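Local coordinates for putative uncharacterized protein (Pyrococcus abyssi virus 1, PDB 4HR1) that is of unknown function but folds into a helical bundle resembling a bromodomain and comes from a virus that infects a hyperthermophilic archaeon, at residues S14-A19 / E86-Q91; T18-L23 / K42-V47. All blocks are in the same frame, centred on the assembly; numbering follows the deposited sequence.

Contact 1 of 2, residues S14-A19 / E86-Q91; sequences SWLRTA and EDIKEQ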
loop_
_atom_site.group_PDB
_atom_site.type_symbol
_atom_site.label_atom_id
_atom_site.label_comp_id
_atom_site.label_asym_id
_atom_site.label_seq_id
_atom_site.Cartn_x
_atom_site.Cartn_y
_atom_site.Cartn_z
ATOM N N SER A 14 -1.122 -2.365 3.798
ATOM C CA SER A 14 -0.157 -1.252 3.889
ATOM C C SER A 14 1.065 -1.626 4.726
ATOM O O SER A 14 2.181 -1.469 4.229
ATOM C CB SER A 14 -0.810 0.022 4.416
ATOM O OG SER A 14 -1.880 0.428 3.573
ATOM N N TRP A 15 0.865 -2.204 5.948
ATOM C CA TRP A 15 1.972 -2.652 6.805
ATOM C C TRP A 15 2.836 -3.620 6.049
ATOM O O TRP A 15 4.061 -3.467 6.026
ATOM C CB TRP A 15 1.464 -3.362 8.088
ATOM C CG TRP A 15 2.516 -3.499 9.153
ATOM C CD1 TRP A 15 2.750 -2.624 10.176
ATOM C CD2 TRP A 15 3.541 -4.503 9.243
ATOM N NE1 TRP A 15 3.814 -3.053 10.933
ATOM C CE2 TRP A 15 4.325 -4.200 10.381
ATOM C CE3 TRP A 15 3.834 -5.678 8.516
ATOM C CZ2 TRP A 15 5.391 -5.010 10.798
ATOM C CZ3 TRP A 15 4.912 -6.457 8.911
ATOM C CH2 TRP A 15 5.688 -6.113 10.028
ATOM N N LEU A 16 2.206 -4.635 5.449
ATOM C CA LEU A 16 2.928 -5.684 4.717
ATOM C C LEU A 16 3.716 -5.146 3.512
ATOM O O LEU A 16 4.857 -5.573 3.305
ATOM C CB LEU A 16 1.978 -6.820 4.319
ATOM C CG LEU A 16 1.464 -7.702 5.461
ATOM C CD1 LEU A 16 0.478 -8.684 4.961
ATOM C CD2 LEU A 16 2.579 -8.470 6.113
ATOM N N ARG A 17 3.149 -4.155 2.772
ATOM C CA ARG A 17 3.836 -3.538 1.628
ATOM C C ARG A 17 5.049 -2.724 2.092
ATOM O O ARG A 17 6.154 -2.912 1.561
ATOM C CB ARG A 17 2.881 -2.704 0.759
ATOM C CG ARG A 17 1.834 -3.560 0.045
ATOM C CD ARG A 17 1.558 -3.066 -1.355
ATOM N NE ARG A 17 0.133 -3.123 -1.700
ATOM C CZ ARG A 17 -0.445 -4.124 -2.357
ATOM N NH1 ARG A 17 0.263 -5.189 -2.721
ATOM N NH2 ARG A 17 -1.739 -4.080 -2.636
ATOM N N THR A 18 4.858 -1.895 3.143
ATOM C CA THR A 18 5.897 -1.069 3.764
ATOM C C THR A 18 7.016 -1.959 4.324
ATOM O O THR A 18 8.198 -1.604 4.205
ATOM C CB THR A 18 5.295 -0.149 4.829
ATOM O OG1 THR A 18 4.045 0.410 4.384
ATOM C CG2 THR A 18 6.261 0.950 5.263
ATOM N N ALA A 19 6.644 -3.140 4.873
ATOM C CA ALA A 19 7.578 -4.132 5.414
ATOM C C ALA A 19 8.427 -4.739 4.318
ATOM O O ALA A 19 9.602 -5.022 4.541
ATOM C CB ALA A 19 6.815 -5.224 6.153
ATOM N N GLU A 86 -2.003 -12.344 8.148
ATOM C CA GLU A 86 -1.290 -12.509 9.410
ATOM C C GLU A 86 -0.199 -13.536 9.287
ATOM O O GLU A 86 0.872 -13.318 9.833
ATOM C CB GLU A 86 -2.242 -12.709 10.591
ATOM C CG GLU A 86 -1.636 -12.363 11.940
ATOM C CD GLU A 86 -1.265 -10.917 12.237
ATOM O OE1 GLU A 86 -0.478 -10.704 13.187
ATOM O OE2 GLU A 86 -1.822 -9.998 11.595
ATOM N N ASP A 87 -0.399 -14.578 8.458
ATOM C CA ASP A 87 0.661 -15.558 8.187
ATOM C C ASP A 87 1.777 -14.895 7.391
ATOM O O ASP A 87 2.951 -15.190 7.634
ATOM C CB ASP A 87 0.125 -16.776 7.410
ATOM C CG ASP A 87 -0.937 -17.594 8.137
ATOM O OD1 ASP A 87 -0.674 -18.033 9.274
ATOM O OD2 ASP A 87 -1.995 -17.867 7.530
ATOM N N ILE A 88 1.419 -13.964 6.464
ATOM C CA ILE A 88 2.403 -13.234 5.655
ATOM C C ILE A 88 3.288 -12.384 6.581
ATOM O O ILE A 88 4.520 -12.466 6.490
ATOM C CB ILE A 88 1.768 -12.450 4.465
ATOM C CG1 ILE A 88 1.091 -13.440 3.449
ATOM C CG2 ILE A 88 2.830 -11.614 3.744
ATOM C CD1 ILE A 88 -0.060 -12.842 2.604
ATOM N N LYS A 89 2.651 -11.685 7.550
ATOM C CA LYS A 89 3.347 -10.876 8.547
ATOM C C LYS A 89 4.394 -11.725 9.282
ATOM O O LYS A 89 5.552 -11.322 9.357
ATOM C CB LYS A 89 2.345 -10.202 9.499
ATOM C CG LYS A 89 2.969 -9.171 10.431
ATOM C CD LYS A 89 1.922 -8.259 11.050
ATOM C CE LYS A 89 2.580 -7.123 11.808
ATOM N NZ LYS A 89 1.603 -6.078 12.231
ATOM N N GLU A 90 3.995 -12.936 9.723
ATOM C CA GLU A 90 4.841 -13.900 10.423
ATOM C C GLU A 90 6.055 -14.247 9.577
ATOM O O GLU A 90 7.182 -14.173 10.063
ATOM C CB GLU A 90 4.012 -15.163 10.755
ATOM C CG GLU A 90 4.530 -16.014 11.902
ATOM C CD GLU A 90 5.439 -17.181 11.563
ATOM O OE1 GLU A 90 5.703 -17.997 12.475
ATOM O OE2 GLU A 90 5.890 -17.288 10.399
ATOM N N GLN A 91 5.833 -14.577 8.290
ATOM C CA GLN A 91 6.907 -14.931 7.359
ATOM C C GLN A 91 7.822 -13.738 7.040
ATOM O O GLN A 91 9.009 -13.939 6.759
ATOM C CB GLN A 91 6.350 -15.560 6.079
ATOM C CG GLN A 91 5.603 -16.879 6.259
ATOM C CD GLN A 91 5.229 -17.465 4.916
ATOM O OE1 GLN A 91 5.883 -18.386 4.407
ATOM N NE2 GLN A 91 4.195 -16.919 4.287
#

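Contact 2 of 2, residues T18-L23 / K42-V47; sequences TAIAFL and KLKERV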
loop_
_atom_site.group_PDB
_atom_site.type_symbol
_atom_site.label_atom_id
_atom_site.label_comp_id
_atom_site.label_asym_id
_atom_site.label_seq_id
_atom_site.Cartn_x
_atom_site.Cartn_y
_atom_site.Cartn_z
ATOM N N THR A 18 4.858 -1.895 3.143
ATOM C CA THR A 18 5.897 -1.069 3.764
ATOM C C THR A 18 7.016 -1.959 4.324
ATOM O O THR A 18 8.198 -1.604 4.205
ATOM C CB THR A 18 5.295 -0.149 4.829
ATOM O OG1 THR A 18 4.045 0.410 4.384
ATOM C CG2 THR A 18 6.261 0.950 5.263
ATOM N N ALA A 19 6.644 -3.140 4.873
ATOM C CA ALA A 19 7.578 -4.132 5.414
ATOM C C ALA A 19 8.427 -4.739 4.318
ATOM O O ALA A 19 9.602 -5.022 4.541
ATOM C CB ALA A 19 6.815 -5.224 6.153
ATOM N N ILE A 20 7.838 -4.938 3.122
ATOM C CA ILE A 20 8.547 -5.464 1.947
ATOM C C ILE A 20 9.506 -4.383 1.412
ATOM O O ILE A 20 10.660 -4.692 1.129
ATOM C CB ILE A 20 7.552 -6.050 0.884
ATOM C CG1 ILE A 20 7.053 -7.441 1.348
ATOM C CG2 ILE A 20 8.174 -6.144 -0.553
ATOM C CD1 ILE A 20 5.750 -7.797 0.864
ATOM N N ALA A 21 9.051 -3.120 1.340
ATOM C CA ALA A 21 9.879 -1.971 0.930
ATOM C C ALA A 21 11.106 -1.885 1.841
ATOM O O ALA A 21 12.229 -1.763 1.339
ATOM C CB ALA A 21 9.075 -0.669 1.017
ATOM N N PHE A 22 10.887 -2.035 3.177
ATOM C CA PHE A 22 11.922 -2.011 4.215
ATOM C C PHE A 22 12.975 -3.086 3.973
ATOM O O PHE A 22 14.166 -2.762 3.943
ATOM C CB PHE A 22 11.281 -2.167 5.603
ATOM C CG PHE A 22 12.209 -2.003 6.783
ATOM C CD1 PHE A 22 12.940 -3.080 7.270
ATOM C CD2 PHE A 22 12.307 -0.788 7.445
ATOM C CE1 PHE A 22 13.778 -2.934 8.376
ATOM C CE2 PHE A 22 13.130 -0.651 8.564
ATOM C CZ PHE A 22 13.855 -1.725 9.027
ATOM N N LEU A 23 12.536 -4.357 3.775
ATOM C CA LEU A 23 13.405 -5.517 3.513
ATOM C C LEU A 23 14.249 -5.340 2.258
ATOM O O LEU A 23 15.442 -5.651 2.284
ATOM C CB LEU A 23 12.566 -6.785 3.363
ATOM C CG LEU A 23 12.430 -7.645 4.578
ATOM C CD1 LEU A 23 11.044 -8.225 4.643
ATOM C CD2 LEU A 23 13.479 -8.743 4.587
ATOM N N LYS A 42 8.835 -13.531 -3.601
ATOM C CA LYS A 42 7.786 -14.532 -3.380
ATOM C C LYS A 42 6.751 -14.006 -2.379
ATOM O O LYS A 42 5.555 -14.084 -2.650
ATOM C CB LYS A 42 8.397 -15.870 -2.916
ATOM C CG LYS A 42 9.112 -16.654 -4.029
ATOM C CD LYS A 42 8.837 -18.168 -3.941
ATOM C CE LYS A 42 9.636 -18.998 -4.930
ATOM N NZ LYS A 42 11.061 -19.122 -4.522
ATOM N N LEU A 43 7.216 -13.362 -1.280
ATOM C CA LEU A 43 6.339 -12.751 -0.275
ATOM C C LEU A 43 5.520 -11.599 -0.816
ATOM O O LEU A 43 4.313 -11.557 -0.563
ATOM C CB LEU A 43 7.097 -12.359 0.993
ATOM C CG LEU A 43 7.433 -13.538 1.915
ATOM C CD1 LEU A 43 8.709 -13.287 2.683
ATOM C CD2 LEU A 43 6.280 -13.857 2.851
ATOM N N LYS A 44 6.152 -10.695 -1.601
ATOM C CA LYS A 44 5.457 -9.565 -2.240
ATOM C C LYS A 44 4.293 -10.074 -3.125
ATOM O O LYS A 44 3.171 -9.556 -3.020
ATOM C CB LYS A 44 6.440 -8.697 -3.047
ATOM C CG LYS A 44 5.810 -7.462 -3.688
ATOM C CD LYS A 44 6.748 -6.832 -4.720
ATOM C CE LYS A 44 6.017 -6.026 -5.773
ATOM N NZ LYS A 44 5.311 -6.890 -6.762
ATOM N N GLU A 45 4.551 -11.137 -3.930
ATOM C CA GLU A 45 3.523 -11.744 -4.774
ATOM C C GLU A 45 2.367 -12.301 -3.970
ATOM O O GLU A 45 1.220 -12.059 -4.342
ATOM C CB GLU A 45 4.107 -12.791 -5.745
ATOM C CG GLU A 45 4.484 -12.210 -7.101
ATOM C CD GLU A 45 3.418 -11.316 -7.709
ATOM O OE1 GLU A 45 3.653 -10.088 -7.776
ATOM O OE2 GLU A 45 2.307 -11.824 -7.993
ATOM N N ARG A 46 2.658 -12.980 -2.823
ATOM C CA ARG A 46 1.630 -13.495 -1.896
ATOM C C ARG A 46 0.754 -12.346 -1.377
ATOM O O ARG A 46 -0.467 -12.513 -1.261
ATOM C CB ARG A 46 2.270 -14.250 -0.719
ATOM C CG ARG A 46 2.383 -15.762 -0.913
ATOM C CD ARG A 46 1.368 -16.534 -0.076
ATOM N NE ARG A 46 1.683 -16.531 1.359
ATOM C CZ ARG A 46 0.852 -16.953 2.311
ATOM N NH1 ARG A 46 1.216 -16.906 3.585
ATOM N NH2 ARG A 46 -0.348 -17.422 1.994
ATOM N N VAL A 47 1.364 -11.157 -1.134
ATOM C CA VAL A 47 0.619 -9.976 -0.664
ATOM C C VAL A 47 -0.325 -9.461 -1.760
ATOM O O VAL A 47 -1.514 -9.218 -1.475
ATOM C CB VAL A 47 1.519 -8.849 -0.076
ATOM C CG1 VAL A 47 0.689 -7.677 0.444
ATOM C CG2 VAL A 47 2.425 -9.387 1.020
#

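Contact 1 of 2, residues S14-A19 / E86-Q91
Ile88 meets Leu16 where helices 5-30 and 72-98 pack nearly parallel in the interior of the helical bundle. The local axes approach to 10.4 Å at 23°. Ile88 offers its CG2 methyl to both branches of Leu16; the distance from Ile88 CG2 to Leu16 CD2 is 3.9 Å. The two side chains run crosswise to each other. Lys89 follows and carries most of the contact. Leu16 CD2 rests against its backbone, 3.5 Å from Lys89 CA. The aliphatic chain of Lys89 then leaves the helix extended, with CG anti to the backbone N (chi1 -171°), and passes over one face of the Trp15 indole. Lys89 CE lies 3.5 Å from the centroid of the Trp15 six-membered ring, 3° off its normal, a CH-pi contact. Lys89 NZ sits over the five-membered ring of Trp15, 3.8 Å from its centroid, a cation-pi contact. The indole thus receives both the aliphatic and the charged part of one lysine. Trp15 NE1 is hydrogen-bonded to Asp116 OD1, which ties the ring to helix 109-119 and probably limits its tilt. Around this contact, Leu16 also touches Leu85 and Ile92 of helix 72-98, Ile88 reaches Arg46 of helix 34-63, and Trp15 packs on Leu115 of helix 109-119.

Contact 2 of 2, residues T18-L23 / K42-V47
This is apolar packing inside an antiparallel helical hairpin, the first two helices of the bundle. Ile20 of helix 5-30 projects onto helix 34-63, the next helix in the chain. The local axes come within 10.5 Å and their directions differ by 166°. Ile20 lies closest in backbone to Lys44, with 6.6 Å between the CA atoms of Ile20 and Lys44. No hydrogen bond crosses between the segments. On the side of helix 5-30 almost all the touching is done by Ile20, through two of its methyls.

The Ile20 CG2 methyl lies against the start of the Lys44 side chain, 4.0 Å from Lys44 CB. The two side chains cross at about a right angle. Lys44 has CG anti to the backbone N (chi1 -177°), and beyond that its chain bends at the last torsion. Its amine is led away from Ile20 to a salt bridge with Asp48, one turn further along the same helix. A long contact to Glu45 OE1 is also present. Lys44 therefore gives its aliphatic base to the interface and keeps its charge at the border. Leu43 adds a little cover from its backbone side.

Val47 sits one turn on from Leu43. Phe22, on the side of helix 5-30 turned away from this contact, meets aromatic rings of the other chain edge-to-face. The Ile20 CD1 methyl makes the closest approaches: it lies 3.6 Å from Lys44 CA and 3.7 Å from Val47 CG2.

From the N terminus, helix 5-30 supplies the first segment of both contacts, with Thr18 and Ala19 common to the two. The chain turns back into helix 34-63, and contact 2 closes this short loop, with 18 residues between its segments. It then continues into helix 72-98, where contact 1 closes a longer loop of 66 residues. That loop contains all of segment 42-47, while the starting segments overlap. Helix 5-30 is thus tied to the next two helices of the bundle. The second partners also meet each other: Ile88 CG2 of contact 1 lies 3.5 Å from Val47 CG2 of contact 2. The three helices thus meet at the same place in the bundle interior.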